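4-hydroxy-tetrahydrodipicolinate synthase (Thermotoga maritima, PDB 1O5K) probably catalyses the condensation of pyruvate with aspartate-beta-semialdehyde to 4-hydroxy-tetrahydrodipicolinate, a step of lysine biosynthesis. Local coordinates at residues Glu76-Asp79 against Gly80-Val84; Ser219-Ser222 against Asn223-Lys227; Val114-Tyr118 against Asn119-Gln123; Val152-Pro156 against Glu157-Arg161; Leu281-Pro284 against Leu285-Ala288. All coordinates share one frame; numbering follows the deposited sequence.

Contact 1: Glu76-Asp79 against Gly80-Val84; sequences EIVD and GKIPV. With CA (calcium ion), chain C.
Asp79 divides its carboxylate between a calcium ion and Lys81. Its OD1 binds the calcium at 2.3 Å, where Glu76 O and three waters join it. OD2 turns to Lys81, whose NZ makes a long salt bridge to it at 3.9 Å. A water 2.7 Å from Lys81 NZ connects the same two groups, and one of the calcium-bound waters donates to OD2. The Asp79 and Lys81 side chains run alongside each other, and a bend at the last lysine torsion (chi4 69°) swings NZ back to the acid. Behind this shell helix 64-78 ends in a type I' turn from Val78 to Lys81, closed by the bond from Lys81 N to Val78 O at 3.0 Å. Asp79 and Gly80, its two central residues, both have positive phi, and a CB on Gly80 would clash with Asp79 O. In the TIM barrel this turn leads from helix 64-78 into strand 84-87. On the inner side of this link, Val78 CG1 packs on Ile82 CG1 at 3.5 Å, while the other methyl, CG2, meets Val84 CG2 more loosely at 4.2 Å. Leu50 of strand 49-52 touches both Val78 and Ile82; Val39 and Leu43 of helix 32-44 continue the apolar layer.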
loop_
_atom_site.group_PDB
_atom_site.type_symbol
_atom_site.label_atom_id
_atom_site.label_comp_id
_atom_site.label_asym_id
_atom_site.label_seq_id
_atom_site.Cartn_x
_atom_site.Cartn_y
_atom_site.Cartn_z
ATOM N N GLU A 76 26.694 -33.810 8.960
ATOM C CA GLU A 76 28.009 -34.439 8.846
ATOM C C GLU A 76 29.162 -33.436 8.805
ATOM O O GLU A 76 30.121 -33.564 9.550
ATOM C CB GLU A 76 28.080 -35.325 7.603
ATOM C CG GLU A 76 27.250 -36.585 7.767
ATOM C CD GLU A 76 27.122 -37.394 6.485
ATOM O OE1 GLU A 76 26.462 -38.461 6.532
ATOM O OE2 GLU A 76 27.660 -36.975 5.448
ATOM N N ILE A 77 29.062 -32.413 7.965
ATOM C CA ILE A 77 30.140 -31.403 7.897
ATOM C C ILE A 77 30.317 -30.553 9.161
ATOM O O ILE A 77 31.426 -30.268 9.580
ATOM C CB ILE A 77 29.890 -30.448 6.727
ATOM C CG1 ILE A 77 29.940 -31.205 5.421
ATOM C CG2 ILE A 77 30.956 -29.332 6.735
ATOM C CD1 ILE A 77 29.274 -30.410 4.300
ATOM N N VAL A 78 29.218 -30.172 9.774
ATOM C CA VAL A 78 29.216 -29.248 10.930
ATOM C C VAL A 78 29.718 -29.890 12.206
ATOM O O VAL A 78 30.175 -29.183 13.158
ATOM C CB VAL A 78 27.782 -28.647 11.108
ATOM C CG1 VAL A 78 27.608 -27.899 12.401
ATOM C CG2 VAL A 78 27.425 -27.689 9.904
ATOM N N ASP A 79 29.645 -31.215 12.276
ATOM C CA ASP A 79 30.206 -31.915 13.447
ATOM C C ASP A 79 29.682 -31.364 14.791
ATOM O O ASP A 79 30.408 -31.349 15.787
ATOM C CB ASP A 79 31.761 -31.807 13.463
ATOM C CG ASP A 79 32.447 -32.569 12.313
ATOM O OD1 ASP A 79 31.953 -33.638 11.910
ATOM O OD2 ASP A 79 33.521 -32.189 11.785
ATOM N N GLY A 80 28.418 -30.974 14.853
ATOM C CA GLY A 80 27.826 -30.551 16.129
ATOM C C GLY A 80 28.332 -29.213 16.652
ATOM O O GLY A 80 27.968 -28.817 17.769
ATOM N N LYS A 81 29.084 -28.484 15.816
ATOM C CA LYS A 81 29.681 -27.212 16.197
ATOM C C LYS A 81 28.636 -26.075 16.315
ATOM O O LYS A 81 28.734 -25.223 17.196
ATOM C CB LYS A 81 30.767 -26.832 15.210
ATOM C CG LYS A 81 31.950 -27.783 15.178
ATOM C CD LYS A 81 32.869 -27.446 14.000
ATOM C CE LYS A 81 34.335 -27.881 14.245
ATOM N NZ LYS A 81 34.555 -29.348 14.273
ATOM N N ILE A 82 27.664 -26.053 15.413
ATOM C CA ILE A 82 26.539 -25.110 15.484
ATOM C C ILE A 82 25.289 -25.851 15.118
ATOM O O ILE A 82 25.376 -26.906 14.482
ATOM C CB ILE A 82 26.761 -23.963 14.509
ATOM C CG1 ILE A 82 26.900 -24.490 13.085
ATOM C CG2 ILE A 82 28.046 -23.203 14.876
ATOM C CD1 ILE A 82 27.078 -23.391 12.037
ATOM N N PRO A 83 24.117 -25.347 15.514
ATOM C CA PRO A 83 22.882 -26.050 15.171
ATOM C C PRO A 83 22.538 -25.978 13.719
ATOM O O PRO A 83 22.856 -24.946 13.020
ATOM C CB PRO A 83 21.818 -25.330 15.969
ATOM C CG PRO A 83 22.361 -24.090 16.294
ATOM C CD PRO A 83 23.855 -24.201 16.391
ATOM N N VAL A 84 21.860 -27.038 13.257
ATOM C CA VAL A 84 21.357 -27.115 11.893
ATOM C C VAL A 84 19.844 -27.127 12.009
ATOM O O VAL A 84 19.250 -28.023 12.607
ATOM C CB VAL A 84 21.894 -28.385 11.151
ATOM C CG1 VAL A 84 21.229 -28.605 9.762
ATOM C CG2 VAL A 84 23.415 -28.286 10.987
HETATM CA CA CA C . 31.575 -35.218 10.295
HETATM O O HOH W 1 34.150 -29.607 11.631
HETATM O O HOH W 2 33.515 -34.047 9.709
HETATM O O HOH W 3 29.700 -35.958 12.300
HETATM O O HOH W 4 32.271 -35.348 8.065
#

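Contact 2: Ser219-Ser222 against Asn223-Lys227; sequences SVVS and NVAPK
Asn223 N donates to Val220 O at 2.9 Å, closing a first turn over residues 220-222, whose backbone angles are helical; the chain winds on into helix 226-237 with Ala225 at the N-cap. One residue on, Val221 O is shared by Val224 N at 3.0 Å and by Ala225 N at 2.9 Å. Among the side chains, Asn223 sets CG beside its backbone N (chi1 -82°), which brings ND2 to the same Val220 O at 3.0 Å, nearly straight (163°), with the oxygen lying in the amide plane. ND2 also donates to Ala20 O, and OD1 accepts from Val22 N, so the amide is fixed at both ends. With an alanine here, Val220 O would probably lose its second donor, and Ala20 O and Val22 N their side-chain partner. Ser219 OG, itself hydrogen-bonded to Asp203, accepts from Ser222 N at 2.9 Å in an ST motif. Pro226 CD rests on Ser222 O at 3.2 Å. Val220 touches Thr56, a predicted pyruvate-binding residue. This buried link follows barrel strand 216-219: helix 241-257 packs on Val221 and Val224, helix 265-273 on Val220 and Val224, and helix 32-44 on Asn223 and Pro226.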
loop_
_atom_site.group_PDB
_atom_site.type_symbol
_atom_site.label_atom_id
_atom_site.label_comp_id
_atom_site.label_asym_id
_atom_site.label_seq_id
_atom_site.Cartn_x
_atom_site.Cartn_y
_atom_site.Cartn_z
ATOM N N SER A 219 20.070 -14.946 8.004
ATOM C CA SER A 219 20.615 -14.062 6.979
ATOM C C SER A 219 20.740 -14.673 5.608
ATOM O O SER A 219 21.102 -15.808 5.449
ATOM C CB SER A 219 22.027 -13.631 7.417
ATOM O OG SER A 219 22.626 -12.735 6.497
ATOM N N VAL A 220 20.525 -13.835 4.613
ATOM C CA VAL A 220 20.882 -14.173 3.203
ATOM C C VAL A 220 22.312 -13.663 2.894
ATOM O O VAL A 220 23.164 -14.354 2.301
ATOM C CB VAL A 220 19.903 -13.516 2.302
ATOM C CG1 VAL A 220 20.336 -13.598 0.827
ATOM C CG2 VAL A 220 18.490 -14.161 2.475
ATOM N N VAL A 221 22.570 -12.424 3.291
ATOM C CA VAL A 221 23.863 -11.780 3.051
ATOM C C VAL A 221 25.043 -12.565 3.593
ATOM O O VAL A 221 26.133 -12.510 3.017
ATOM C CB VAL A 221 23.908 -10.307 3.653
ATOM C CG1 VAL A 221 25.263 -9.718 3.413
ATOM C CG2 VAL A 221 22.858 -9.379 3.012
ATOM N N SER A 222 24.879 -13.230 4.740
ATOM C CA SER A 222 25.944 -14.027 5.264
ATOM C C SER A 222 26.417 -15.169 4.362
ATOM O O SER A 222 27.496 -15.719 4.613
ATOM C CB SER A 222 25.578 -14.608 6.633
ATOM O OG SER A 222 24.430 -15.453 6.576
ATOM N N ASN A 223 25.646 -15.553 3.331
ATOM C CA ASN A 223 26.178 -16.508 2.359
ATOM C C ASN A 223 27.477 -16.010 1.739
ATOM O O ASN A 223 28.396 -16.789 1.486
ATOM C CB ASN A 223 25.176 -16.753 1.243
ATOM C CG ASN A 223 24.105 -17.781 1.607
ATOM O OD1 ASN A 223 24.301 -19.000 1.429
ATOM N ND2 ASN A 223 22.935 -17.289 2.063
ATOM N N VAL A 224 27.542 -14.709 1.469
ATOM C CA VAL A 224 28.705 -14.126 0.829
ATOM C C VAL A 224 29.596 -13.366 1.766
ATOM O O VAL A 224 30.813 -13.349 1.570
ATOM C CB VAL A 224 28.338 -13.230 -0.384
ATOM C CG1 VAL A 224 27.604 -14.071 -1.460
ATOM C CG2 VAL A 224 27.520 -12.055 0.016
ATOM N N ALA A 225 29.012 -12.771 2.811
ATOM C CA ALA A 225 29.772 -11.959 3.747
ATOM C C ALA A 225 29.518 -12.371 5.199
ATOM O O ALA A 225 29.028 -11.566 5.999
ATOM C CB ALA A 225 29.349 -10.508 3.535
ATOM N N PRO A 226 29.849 -13.613 5.552
ATOM C CA PRO A 226 29.566 -14.123 6.879
ATOM C C PRO A 226 30.278 -13.352 7.975
ATOM O O PRO A 226 29.669 -13.042 8.989
ATOM C CB PRO A 226 30.035 -15.588 6.807
ATOM C CG PRO A 226 31.044 -15.591 5.715
ATOM C CD PRO A 226 30.480 -14.638 4.701
ATOM N N LYS A 227 31.552 -13.043 7.790
ATOM C CA LYS A 227 32.297 -12.365 8.859
ATOM C C LYS A 227 31.729 -11.007 9.169
ATOM O O LYS A 227 31.663 -10.630 10.347
ATOM C CB LYS A 227 33.759 -12.213 8.456
ATOM C CG LYS A 227 34.664 -11.444 9.417
ATOM C CD LYS A 227 36.094 -11.581 8.868
ATOM C CE LYS A 227 36.950 -10.357 9.111
ATOM N NZ LYS A 227 38.248 -10.486 8.367
#

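Contact 3: Val114-Tyr118 against Asn119-Gln123; sequences VTPYY and NKPTQ
Asn119 folds back on Tyr117, its N making a weak bond to Tyr117 O at 2.9 Å. Tyr118 between them has positive phi (80°) and a psi of -39°, close to a classic gamma turn. With CG of Asn119 held between its own backbone N and carbonyl carbon (chi1 54°), the amide curls back over the turn, and OD1 comes to 3.6 Å from Pro116 CB. OD1 also lies 3.3 Å from Tyr117 O, two acceptors that cannot bond to each other. Asn91 supplies polar partners here: its ND2 donates to Tyr117 O, and its O accepts from Asn119 ND2. Lys120, again with positive phi, points its side chain away, but its N donates to a water at 2.8 Å. That water in turn donates to Pro116 O at 2.7 Å and so spans the mouth of the loop. Pro121 then closes back on the first segment: its CG meets Pro116 CB at 3.9 Å and its CD lies near Pro116 O, while Leu126 of helix 123-134 touches both prolines. Thr122 is the N-cap of that helix and Gln123 its first residue. The loop thus presents Tyr118, predicted to belong to the catalytic proton relay, to the second subunit, where its ring stacks on Tyr117 and packs on Thr55 of that chain. Any relay through Tyr118 would therefore probably be completed across the dimer interface.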
loop_
_atom_site.group_PDB
_atom_site.type_symbol
_atom_site.label_atom_id
_atom_site.label_comp_id
_atom_site.label_asym_id
_atom_site.label_seq_id
_atom_site.Cartn_x
_atom_site.Cartn_y
_atom_site.Cartn_z
ATOM N N VAL A 114 7.522 -21.888 8.198
ATOM C CA VAL A 114 6.886 -20.702 7.689
ATOM C C VAL A 114 5.390 -20.775 7.958
ATOM O O VAL A 114 4.782 -21.859 7.965
ATOM C CB VAL A 114 7.199 -20.506 6.165
ATOM C CG1 VAL A 114 6.613 -21.609 5.340
ATOM C CG2 VAL A 114 6.859 -19.102 5.683
ATOM N N THR A 115 4.798 -19.627 8.222
ATOM C CA THR A 115 3.323 -19.545 8.206
ATOM C C THR A 115 2.841 -20.085 6.860
ATOM O O THR A 115 3.406 -19.774 5.805
ATOM C CB THR A 115 2.824 -18.087 8.293
ATOM O OG1 THR A 115 3.342 -17.350 7.191
ATOM C CG2 THR A 115 3.303 -17.372 9.565
ATOM N N PRO A 116 1.802 -20.911 6.874
ATOM C CA PRO A 116 1.182 -21.356 5.645
ATOM C C PRO A 116 0.983 -20.233 4.645
ATOM O O PRO A 116 0.407 -19.179 4.962
ATOM C CB PRO A 116 -0.149 -21.912 6.107
ATOM C CG PRO A 116 0.234 -22.519 7.481
ATOM C CD PRO A 116 1.174 -21.523 8.073
ATOM N N TYR A 117 1.529 -20.457 3.448
ATOM C CA TYR A 117 1.478 -19.511 2.313
ATOM C C TYR A 117 0.265 -19.855 1.434
ATOM O O TYR A 117 -0.214 -20.975 1.485
ATOM C CB TYR A 117 2.782 -19.584 1.456
ATOM C CG TYR A 117 3.288 -21.003 1.292
ATOM C CD1 TYR A 117 2.714 -21.870 0.336
ATOM C CD2 TYR A 117 4.248 -21.524 2.146
ATOM C CE1 TYR A 117 3.134 -23.168 0.203
ATOM C CE2 TYR A 117 4.649 -22.839 2.029
ATOM C CZ TYR A 117 4.098 -23.650 1.043
ATOM O OH TYR A 117 4.508 -24.948 0.961
ATOM N N TYR A 118 -0.273 -18.857 0.746
ATOM C CA TYR A 118 -1.297 -18.989 -0.286
ATOM C C TYR A 118 -2.737 -19.166 0.216
ATOM O O TYR A 118 -3.647 -18.573 -0.368
ATOM C CB TYR A 118 -0.949 -20.133 -1.242
ATOM C CG TYR A 118 -1.802 -20.244 -2.502
ATOM C CD1 TYR A 118 -1.977 -19.177 -3.359
ATOM C CD2 TYR A 118 -2.413 -21.438 -2.835
ATOM C CE1 TYR A 118 -2.772 -19.285 -4.490
ATOM C CE2 TYR A 118 -3.201 -21.551 -3.955
ATOM C CZ TYR A 118 -3.385 -20.461 -4.781
ATOM O OH TYR A 118 -4.150 -20.571 -5.904
ATOM N N ASN A 119 -2.941 -19.935 1.285
ATOM C CA ASN A 119 -4.302 -20.154 1.792
ATOM C C ASN A 119 -4.694 -19.213 2.923
ATOM O O ASN A 119 -5.829 -19.306 3.378
ATOM C CB ASN A 119 -4.551 -21.606 2.131
ATOM C CG ASN A 119 -3.544 -22.201 3.092
ATOM O OD1 ASN A 119 -2.670 -21.524 3.628
ATOM N ND2 ASN A 119 -3.757 -23.511 3.401
ATOM N N LYS A 120 -3.802 -18.277 3.333
ATOM C CA LYS A 120 -4.173 -17.131 4.200
ATOM C C LYS A 120 -5.028 -17.506 5.435
ATOM O O LYS A 120 -6.140 -17.030 5.662
ATOM C CB LYS A 120 -4.833 -15.982 3.403
ATOM C CG LYS A 120 -4.023 -15.446 2.233
ATOM C CD LYS A 120 -4.631 -14.126 1.626
ATOM C CE LYS A 120 -6.126 -14.193 1.414
ATOM N NZ LYS A 120 -6.730 -12.913 0.850
ATOM N N PRO A 121 -4.481 -18.363 6.264
ATOM C CA PRO A 121 -5.203 -18.778 7.478
ATOM C C PRO A 121 -5.470 -17.569 8.405
ATOM O O PRO A 121 -4.725 -16.564 8.406
ATOM C CB PRO A 121 -4.267 -19.761 8.135
ATOM C CG PRO A 121 -2.946 -19.542 7.528
ATOM C CD PRO A 121 -3.109 -18.913 6.174
ATOM N N THR A 122 -6.510 -17.697 9.179
ATOM C CA THR A 122 -6.816 -16.741 10.209
ATOM C C THR A 122 -5.736 -16.813 11.309
ATOM O O THR A 122 -4.950 -17.765 11.362
ATOM C CB THR A 122 -8.170 -17.009 10.771
ATOM O OG1 THR A 122 -8.195 -18.265 11.443
ATOM C CG2 THR A 122 -9.276 -17.049 9.638
ATOM N N GLN A 123 -5.722 -15.809 12.190
ATOM C CA GLN A 123 -4.775 -15.797 13.296
ATOM C C GLN A 123 -4.976 -17.044 14.181
ATOM O O GLN A 123 -4.020 -17.698 14.576
ATOM C CB GLN A 123 -4.885 -14.507 14.117
ATOM C CG GLN A 123 -4.522 -13.279 13.288
ATOM C CD GLN A 123 -3.110 -13.282 12.817
ATOM O OE1 GLN A 123 -2.202 -13.285 13.637
ATOM N NE2 GLN A 123 -2.900 -13.280 11.502
HETATM O O HOH W 5 -1.171 -17.451 3.570
#

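Contact 4: Val152-Pro156 against Glu157-Arg161; sequences VNVLP and ETAAR
Glu157 lays its flat carboxylate back against the Leu155-Pro156 corner. OE2 is 3.5 Å from Pro156 CD, at the proline ring, and OE1 lies 4.0 Å from Leu155 CD1, so the group rests on aliphatic carbon. A sharp bend in the glutamate chain (chi2 94°) brings it there, and the Glu157 and Pro156 side chains lie side by side. This is the N-terminus of helix 156-165 in the TIM barrel, with Leu155 as N-cap and Pro156 as the first helical residue, a place where the missing proline N-H costs nothing. The acid near the start of the helix is likely to interact favourably with the positive end of its dipole. Leu155 O accepts from Ala159 N at 2.9 Å, and only weakly from Thr158 N. Pro156 O begins the next turn by accepting from Ala160 N. Val154, just before the cap, reaches over to the first turn: its CG1 meets Ala159 CB at 4.1 Å, forming a hydrophobic staple. CG1 stands anti to its own backbone N (chi1 -174°), which also carries it across Thr158 CB at 3.9 Å. Thr158 OG1 is 3.8 Å from Leu155 CB, but its polar partner is Gln123 OE1, at the start of helix 123-134. Helix 179-192 covers Pro156 through Gln181, Arg184 and Thr185, and Ala159 through Thr189. Gln181 grips the entry to the helix as well, its NE2 donating to Val154 O.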
loop_
_atom_site.group_PDB
_atom_site.type_symbol
_atom_site.label_atom_id
_atom_site.label_comp_id
_atom_site.label_asym_id
_atom_site.label_seq_id
_atom_site.Cartn_x
_atom_site.Cartn_y
_atom_site.Cartn_z
ATOM N N VAL A 152 0.086 -13.628 4.467
ATOM C CA VAL A 152 -0.468 -13.575 5.823
ATOM C C VAL A 152 0.621 -13.052 6.736
ATOM O O VAL A 152 1.815 -13.386 6.550
ATOM C CB VAL A 152 -0.953 -14.961 6.302
ATOM C CG1 VAL A 152 0.223 -15.919 6.550
ATOM C CG2 VAL A 152 -1.772 -14.774 7.565
ATOM N N ASN A 153 0.231 -12.164 7.642
ATOM C CA ASN A 153 1.111 -11.633 8.679
ATOM C C ASN A 153 0.705 -12.182 10.048
ATOM O O ASN A 153 -0.481 -12.075 10.427
ATOM C CB ASN A 153 1.004 -10.122 8.718
ATOM C CG ASN A 153 1.926 -9.522 9.736
ATOM O OD1 ASN A 153 3.094 -9.818 9.738
ATOM N ND2 ASN A 153 1.381 -8.674 10.636
ATOM N N VAL A 154 1.667 -12.726 10.785
ATOM C CA VAL A 154 1.447 -13.123 12.205
ATOM C C VAL A 154 1.435 -11.870 13.033
ATOM O O VAL A 154 2.458 -11.175 13.112
ATOM C CB VAL A 154 2.575 -14.013 12.808
ATOM C CG1 VAL A 154 2.191 -14.488 14.203
ATOM C CG2 VAL A 154 2.880 -15.203 11.928
ATOM N N LEU A 155 0.312 -11.574 13.672
ATOM C CA LEU A 155 0.257 -10.381 14.493
ATOM C C LEU A 155 1.153 -10.609 15.693
ATOM O O LEU A 155 1.271 -11.753 16.140
ATOM C CB LEU A 155 -1.161 -10.115 14.984
ATOM C CG LEU A 155 -2.173 -9.737 13.938
ATOM C CD1 LEU A 155 -3.518 -9.661 14.578
ATOM C CD2 LEU A 155 -1.828 -8.406 13.214
ATOM N N PRO A 156 1.818 -9.572 16.196
ATOM C CA PRO A 156 2.622 -9.684 17.411
ATOM C C PRO A 156 1.874 -10.392 18.551
ATOM O O PRO A 156 2.433 -11.261 19.213
ATOM C CB PRO A 156 3.008 -8.208 17.704
ATOM C CG PRO A 156 3.066 -7.622 16.277
ATOM C CD PRO A 156 1.933 -8.232 15.571
ATOM N N GLU A 157 0.601 -10.072 18.741
ATOM C CA GLU A 157 -0.161 -10.688 19.826
ATOM C C GLU A 157 -0.294 -12.181 19.621
ATOM O O GLU A 157 -0.403 -12.937 20.605
ATOM C CB GLU A 157 -1.537 -10.044 19.966
ATOM C CG GLU A 157 -1.455 -8.516 19.935
ATOM C CD GLU A 157 -1.689 -7.953 18.516
ATOM O OE1 GLU A 157 -2.875 -7.830 18.103
ATOM O OE2 GLU A 157 -0.721 -7.649 17.798
ATOM N N THR A 158 -0.379 -12.590 18.355
ATOM C CA THR A 158 -0.511 -14.012 17.998
ATOM C C THR A 158 0.820 -14.679 18.261
ATOM O O THR A 158 0.857 -15.727 18.876
ATOM C CB THR A 158 -0.927 -14.200 16.555
ATOM O OG1 THR A 158 -2.166 -13.562 16.315
ATOM C CG2 THR A 158 -1.166 -15.646 16.223
ATOM N N ALA A 159 1.929 -14.049 17.851
ATOM C CA ALA A 159 3.246 -14.606 18.209
ATOM C C ALA A 159 3.438 -14.739 19.716
ATOM O O ALA A 159 4.028 -15.705 20.170
ATOM C CB ALA A 159 4.395 -13.755 17.632
ATOM N N ALA A 160 2.941 -13.775 20.483
ATOM C CA ALA A 160 3.092 -13.793 21.944
ATOM C C ALA A 160 2.274 -14.926 22.505
ATOM O O ALA A 160 2.621 -15.523 23.531
ATOM C CB ALA A 160 2.620 -12.474 22.578
ATOM N N ARG A 161 1.128 -15.193 21.893
ATOM C CA ARG A 161 0.256 -16.269 22.415
ATOM C C ARG A 161 0.943 -17.639 22.199
ATOM O O ARG A 161 0.983 -18.525 23.069
ATOM C CB ARG A 161 -1.048 -16.190 21.648
ATOM C CG ARG A 161 -2.057 -17.104 22.095
ATOM C CD ARG A 161 -3.329 -16.955 21.286
ATOM N NE ARG A 161 -4.280 -17.888 21.838
ATOM C CZ ARG A 161 -5.275 -18.436 21.176
ATOM N NH1 ARG A 161 -5.508 -18.095 19.914
ATOM N NH2 ARG A 161 -6.063 -19.296 21.811
#

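Contact 5: Leu281-Pro284 against Leu285-Ala288; sequences LRLP and LVPA
Leu281 and Leu285 form the tight part of this loop, their side chains passing at a slant with CB atoms 3.9 Å apart. Leu281 holds CG beside its backbone N (chi1 -67°), which sets CD2 4.0 Å from Leu285 CD1 and directs CD1 along the chain to Pro287 CA at 3.8 Å. With an alanine in its place, CB could still meet Leu285, but Leu285 CD1 and Pro287 CA would probably lose the two methyls that cover them, and a gap would open beside Ile265 and Lys268 of helix 265-273. Leu285, buried, has Glu58 and Pro264 as further neighbours. A second, smaller apolar patch joins Leu283 CD2 to Val286 CG1 at 3.7 Å. The loose side lies at exposed Pro287, whose CG stays 4.3 Å from Leu281 CD1, and at a water that bridges the two arms of the loop, donating to Leu285 O at 2.7 Å and to Leu281 O at 3.1 Å. Arg282 points away, its guanidinium held by Gly28 O, Thr61 O and a salt bridge to Glu66. From the second subunit, Asn91, Thr93, Asn119 and Thr122 pack on residues 283-286, making the loop part of the dimer interface. Its bend comes from the cis peptide bond before Pro284: Leu285 N donates to Arg282 O at 2.8 Å and closes residues 282-285 into a type VI turn, the turn characteristic of a cis-proline.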
loop_
_atom_site.group_PDB
_atom_site.type_symbol
_atom_site.label_atom_id
_atom_site.label_comp_id
_atom_site.label_asym_id
_atom_site.label_seq_id
_atom_site.Cartn_x
_atom_site.Cartn_y
_atom_site.Cartn_z
ATOM N N LEU A 281 19.539 -22.387 -11.036
ATOM C CA LEU A 281 18.369 -22.389 -10.188
ATOM C C LEU A 281 17.377 -23.352 -10.801
ATOM O O LEU A 281 17.533 -23.778 -11.930
ATOM C CB LEU A 281 17.728 -20.997 -10.113
ATOM C CG LEU A 281 18.648 -19.989 -9.392
ATOM C CD1 LEU A 281 19.390 -19.093 -10.313
ATOM C CD2 LEU A 281 17.932 -19.217 -8.302
ATOM N N ARG A 282 16.371 -23.734 -10.037
ATOM C CA ARG A 282 15.312 -24.541 -10.650
ATOM C C ARG A 282 14.030 -23.718 -10.945
ATOM O O ARG A 282 13.611 -22.845 -10.116
ATOM C CB ARG A 282 14.973 -25.669 -9.713
ATOM C CG ARG A 282 16.049 -26.707 -9.673
ATOM C CD ARG A 282 15.720 -27.855 -8.768
ATOM N NE ARG A 282 16.778 -28.864 -8.781
ATOM C CZ ARG A 282 16.800 -29.919 -7.982
ATOM N NH1 ARG A 282 15.812 -30.135 -7.114
ATOM N NH2 ARG A 282 17.787 -30.782 -8.076
ATOM N N LEU A 283 13.390 -24.045 -12.050
ATOM C CA LEU A 283 12.177 -23.366 -12.474
ATOM C C LEU A 283 11.139 -23.522 -11.360
ATOM O O LEU A 283 11.051 -24.603 -10.737
ATOM C CB LEU A 283 11.670 -23.953 -13.822
ATOM C CG LEU A 283 12.412 -23.524 -15.080
ATOM C CD1 LEU A 283 11.741 -24.142 -16.240
ATOM C CD2 LEU A 283 12.403 -21.988 -15.203
ATOM N N PRO A 284 10.357 -22.472 -11.057
ATOM C CA PRO A 284 10.232 -21.236 -11.843
ATOM C C PRO A 284 11.295 -20.127 -11.628
ATOM O O PRO A 284 11.115 -19.053 -12.186
ATOM C CB PRO A 284 8.868 -20.708 -11.390
ATOM C CG PRO A 284 8.828 -21.114 -9.934
ATOM C CD PRO A 284 9.413 -22.486 -9.925
ATOM N N LEU A 285 12.378 -20.404 -10.898
ATOM C CA LEU A 285 13.453 -19.445 -10.764
ATOM C C LEU A 285 14.404 -19.609 -11.935
ATOM O O LEU A 285 14.506 -20.693 -12.525
ATOM C CB LEU A 285 14.183 -19.547 -9.439
ATOM C CG LEU A 285 13.329 -19.376 -8.191
ATOM C CD1 LEU A 285 14.193 -19.337 -6.954
ATOM C CD2 LEU A 285 12.430 -18.124 -8.272
ATOM N N VAL A 286 15.008 -18.485 -12.323
ATOM C CA VAL A 286 15.936 -18.439 -13.440
ATOM C C VAL A 286 17.094 -17.558 -13.030
ATOM O O VAL A 286 16.971 -16.806 -12.069
ATOM C CB VAL A 286 15.323 -17.888 -14.721
ATOM C CG1 VAL A 286 14.115 -18.760 -15.222
ATOM C CG2 VAL A 286 14.961 -16.393 -14.560
ATOM N N PRO A 287 18.245 -17.708 -13.674
ATOM C CA PRO A 287 19.404 -16.862 -13.365
ATOM C C PRO A 287 19.203 -15.347 -13.497
ATOM O O PRO A 287 18.414 -14.837 -14.302
ATOM C CB PRO A 287 20.466 -17.343 -14.362
ATOM C CG PRO A 287 20.130 -18.792 -14.574
ATOM C CD PRO A 287 18.589 -18.753 -14.646
ATOM N N ALA A 288 20.020 -14.649 -12.724
ATOM C CA ALA A 288 20.026 -13.209 -12.643
ATOM C C ALA A 288 20.237 -12.600 -13.987
ATOM O O ALA A 288 20.928 -13.174 -14.851
ATOM C CB ALA A 288 21.144 -12.717 -11.692
HETATM O O HOH W 6 16.204 -22.018 -14.121
#

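Contacts 3 and 4 are neighbours, 12 Å between centres, and touch directly: Thr115 CG2 packs on Val154 CG2 at 3.2 Å, and Gln123 NE2 probably hydrogen-bonds to Asn153 O at 2.9 Å. Contact 5 lies about 12 Å from contact 3 at the nearest atoms within the chain, yet across the dimer Pro116 and Asn119 meet Pro284 of the second subunit, so the two loops pair between chains. Contact 2 approaches the predicted pyruvate site most closely, its Val220 side chain about 3 Å from that of Thr56. Contact 1, with the calcium ion, touches none of the others; its centre is 18 Å from that of contact 2 and 29 to 31 Å from the rest.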